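Local atomic coordinates of AxyAgu115A (Amphibacillus xylanus NBRC 15112, PDB entry 6NPS), a protein that probably releases alpha-linked glucuronic acid side groups from arabinoglucuronoxylan by hydrolysis, as a family GH115 alpha-glucuronidase. Residues A[845-850]-A[931-936]. The protein carries 3 engineered substitutions. Sequence-based numbering, arbitrary orientation.
Sequences APFVEY and RIYAVS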
ATOM      1  N   ALA A 845      40.348  24.013  15.314  1.00 42.45           N
ATOM      2  CA  ALA A 845      38.934  23.761  15.014  1.00 43.88           C
ATOM      3  C   ALA A 845      38.022  24.584  15.923  1.00 40.31           C
ATOM      4  O   ALA A 845      38.140  24.488  17.140  1.00 37.71           O
ATOM      5  CB  ALA A 845      38.601  22.284  15.189  1.00 41.53           C
ATOM      6  N   PRO A 846      37.080  25.345  15.379  1.00 36.58           N
ATOM      7  CA  PRO A 846      36.050  25.971  16.220  1.00 38.37           C
ATOM      8  C   PRO A 846      34.974  24.960  16.610  1.00 38.42           C
ATOM      9  O   PRO A 846      34.818  23.899  15.990  1.00 36.73           O
ATOM     10  CB  PRO A 846      35.445  27.038  15.305  1.00 37.14           C
ATOM     11  CG  PRO A 846      35.478  26.353  13.935  1.00 34.10           C
ATOM     12  CD  PRO A 846      36.841  25.581  13.941  1.00 36.32           C
ATOM     13  N   PHE A 847      34.194  25.322  17.626  1.00 34.77           N
ATOM     14  CA  PHE A 847      33.114  24.447  18.067  1.00 37.89           C
ATOM     15  C   PHE A 847      31.882  25.251  18.461  1.00 37.11           C
ATOM     16  O   PHE A 847      31.939  26.467  18.680  1.00 37.51           O
ATOM     17  CB  PHE A 847      33.557  23.489  19.206  1.00 37.12           C
ATOM     18  CG  PHE A 847      33.891  24.136  20.525  1.00 42.59           C
ATOM     19  CD1 PHE A 847      32.891  24.459  21.428  1.00 43.20           C
ATOM     20  CD2 PHE A 847      35.217  24.319  20.914  1.00 42.70           C
ATOM     21  CE1 PHE A 847      33.186  25.007  22.651  1.00 48.09           C
ATOM     22  CE2 PHE A 847      35.522  24.868  22.152  1.00 47.86           C
ATOM     23  CZ  PHE A 847      34.497  25.208  23.023  1.00 49.31           C
ATOM     24  N   VAL A 848      30.751  24.549  18.489  1.00 34.98           N
ATOM     25  CA  VAL A 848      29.523  25.021  19.121  1.00 36.79           C
ATOM     26  C   VAL A 848      29.204  24.036  20.228  1.00 38.70           C
ATOM     27  O   VAL A 848      29.560  22.856  20.155  1.00 36.12           O
ATOM     28  CB  VAL A 848      28.323  25.158  18.150  1.00 36.01           C
ATOM     29  CG1 VAL A 848      28.541  26.368  17.229  1.00 34.50           C
ATOM     30  CG2 VAL A 848      28.116  23.881  17.340  1.00 31.33           C
ATOM     31  N   GLU A 849      28.543  24.526  21.265  1.00 36.68           N
ATOM     32  CA  GLU A 849      28.263  23.712  22.440  1.00 40.81           C
ATOM     33  C   GLU A 849      26.775  23.759  22.760  1.00 40.50           C
ATOM     34  O   GLU A 849      26.201  24.841  22.897  1.00 40.49           O
ATOM     35  CB  GLU A 849      29.101  24.204  23.625  1.00 40.49           C
ATOM     36  CG  GLU A 849      28.915  23.458  24.946  1.00 48.53           C
ATOM     37  CD  GLU A 849      29.848  24.016  26.036  1.00 58.35           C
ATOM     38  OE1 GLU A 849      31.082  23.864  25.903  1.00 62.63           O
ATOM     39  OE2 GLU A 849      29.351  24.623  27.011  1.00 62.44           O
ATOM     40  N   TYR A 850      26.174  22.582  22.900  1.00 37.18           N
ATOM     41  CA  TYR A 850      24.769  22.409  23.233  1.00 37.60           C
ATOM     42  C   TYR A 850      24.654  21.860  24.643  1.00 41.50           C
ATOM     43  O   TYR A 850      25.483  21.046  25.065  1.00 45.00           O
ATOM     44  CB  TYR A 850      24.089  21.459  22.241  1.00 33.28           C
ATOM     45  CG  TYR A 850      24.206  21.919  20.823  1.00 36.52           C
ATOM     46  CD1 TYR A 850      23.201  22.666  20.242  1.00 34.49           C
ATOM     47  CD2 TYR A 850      25.332  21.618  20.056  1.00 37.28           C
ATOM     48  CE1 TYR A 850      23.296  23.096  18.953  1.00 33.00           C
ATOM     49  CE2 TYR A 850      25.427  22.055  18.763  1.00 36.62           C
ATOM     50  CZ  TYR A 850      24.417  22.801  18.224  1.00 32.60           C
ATOM     51  OH  TYR A 850      24.507  23.257  16.944  1.00 37.26           O
ATOM     52  N   ARG A 931      29.799  19.125  22.484  1.00 43.50           N
ATOM     53  CA  ARG A 931      30.550  20.016  21.602  1.00 39.75           C
ATOM     54  C   ARG A 931      30.656  19.387  20.233  1.00 41.94           C
ATOM     55  O   ARG A 931      31.026  18.213  20.119  1.00 45.61           O
ATOM     56  CB  ARG A 931      31.949  20.298  22.148  1.00 39.06           C
ATOM     57  CG  ARG A 931      31.945  21.084  23.418  1.00 43.35           C
ATOM     58  CD  ARG A 931      33.346  21.376  23.951  1.00 48.23           C
ATOM     59  NE  ARG A 931      33.219  22.237  25.118  1.00 57.49           N
ATOM     60  CZ  ARG A 931      34.233  22.789  25.769  1.00 66.99           C
ATOM     61  NH1 ARG A 931      35.475  22.565  25.374  1.00 71.14           N
ATOM     62  NH2 ARG A 931      33.996  23.566  26.818  1.00 72.55           N
ATOM     63  N   ILE A 932      30.362  20.167  19.195  1.00 37.50           N
ATOM     64  CA  ILE A 932      30.590  19.750  17.818  1.00 39.21           C
ATOM     65  C   ILE A 932      31.697  20.620  17.234  1.00 38.16           C
ATOM     66  O   ILE A 932      31.595  21.860  17.218  1.00 37.09           O
ATOM     67  CB  ILE A 932      29.311  19.844  16.985  1.00 37.52           C
ATOM     68  CG1 ILE A 932      28.200  19.070  17.713  1.00 41.51           C
ATOM     69  CG2 ILE A 932      29.557  19.358  15.566  1.00 35.90           C
ATOM     70  CD1 ILE A 932      26.949  19.005  16.933  1.00 47.78           C
ATOM     71  N   TYR A 933      32.769  19.975  16.784  1.00 39.02           N
ATOM     72  CA  TYR A 933      33.914  20.660  16.192  1.00 38.30           C
ATOM     73  C   TYR A 933      33.874  20.501  14.681  1.00 41.76           C
ATOM     74  O   TYR A 933      33.602  19.404  14.162  1.00 39.57           O
ATOM     75  CB  TYR A 933      35.245  20.091  16.695  1.00 39.85           C
ATOM     76  CG  TYR A 933      35.571  20.260  18.146  1.00 47.12           C
ATOM     77  CD1 TYR A 933      35.020  19.428  19.112  1.00 50.72           C
ATOM     78  CD2 TYR A 933      36.486  21.225  18.562  1.00 50.55           C
ATOM     79  CE1 TYR A 933      35.350  19.580  20.462  1.00 50.64           C
ATOM     80  CE2 TYR A 933      36.819  21.383  19.905  1.00 47.88           C
ATOM     81  CZ  TYR A 933      36.253  20.552  20.842  1.00 52.15           C
ATOM     82  OH  TYR A 933      36.584  20.690  22.169  1.00 59.51           O
ATOM     83  N   ALA A 934      34.197  21.575  13.966  1.00 37.63           N
ATOM     84  CA  ALA A 934      34.403  21.440  12.532  1.00 35.64           C
ATOM     85  C   ALA A 934      35.750  20.799  12.255  1.00 38.45           C
ATOM     86  O   ALA A 934      36.735  21.116  12.920  1.00 36.84           O
ATOM     87  CB  ALA A 934      34.339  22.793  11.829  1.00 37.88           C
ATOM     88  N   VAL A 935      35.800  19.905  11.246  1.00 35.26           N
ATOM     89  CA  VAL A 935      37.056  19.289  10.827  1.00 39.65           C
ATOM     90  C   VAL A 935      37.171  19.395   9.302  1.00 40.48           C
ATOM     91  O   VAL A 935      37.868  20.276   8.784  1.00 39.80           O
ATOM     92  CB  VAL A 935      37.141  17.827  11.328  1.00 42.61           C
ATOM     93  CG1 VAL A 935      38.450  17.117  10.854  1.00 39.56           C
ATOM     94  CG2 VAL A 935      36.999  17.779  12.864  1.00 43.09           C
ATOM     95  N   SER A 936      36.435  18.513   8.548  1.00 36.77           N
ATOM     96  CA  SER A 936      36.397  18.603   7.103  1.00 39.44           C
ATOM     97  C   SER A 936      35.519  19.753   6.637  1.00 38.19           C
ATOM     98  O   SER A 936      34.515  20.067   7.266  1.00 39.17           O
ATOM     99  CB  SER A 936      35.857  17.304   6.474  1.00 40.51           C
ATOM    100  OG  SER A 936      36.560  16.182   6.960  1.00 41.89           O
TER
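One face of the Arg931 guanidinium carries CZ of Phe847 over its centre, the planes only 14° apart, while CD of Arg931 lies over the phenyl face, offset toward the rim. The edge of the guanidinium meets OE1 of Glu849, and the hydroxyl of Tyr933 also lies at that edge, in its plane. The Glu849 carboxylate is nearly coplanar with the guanidinium: OE1 accepts the N-H of NE from Arg931 at 2.8 Å through its anti lone pair and takes a second, weak bond from NH2, completing a salt bridge; OE2 is hydrogen-bonded to His851. Arginine suits the place because its extended chain can lay CD on the phenyl ring, a CH-pi contact, and still carry the flat charge to Glu849. An alanine here would probably weaken the packing on Phe847 and leave Glu849 without its salt-bridge partner in strand 926-934. Tyrosine at 933 offers a ring face to CB of Phe847, 3.9 Å from the centroid, and a hydroxyl to Gln883; the two rings meet obliquely.

Phe847, Glu849, Arg931 and Tyr933 share one face of the antiparallel ladder, in which Val848 and Ile932 form the hydrogen-bonded pair (Val848 N to Ile932 O 3.1 Å, Ile932 N to Val848 O 3.0 Å) and Ala934 N bonds Pro846 O. Apolar, beta-branched Val848 and Ile932 suit the opposite, buried face, packing on Ile830 and on strand 940-948 respectively. Within the C-terminal domain, strand 847-854 is flanked by 803-808 and 926-934, and 926-934 in turn pairs with 879-884.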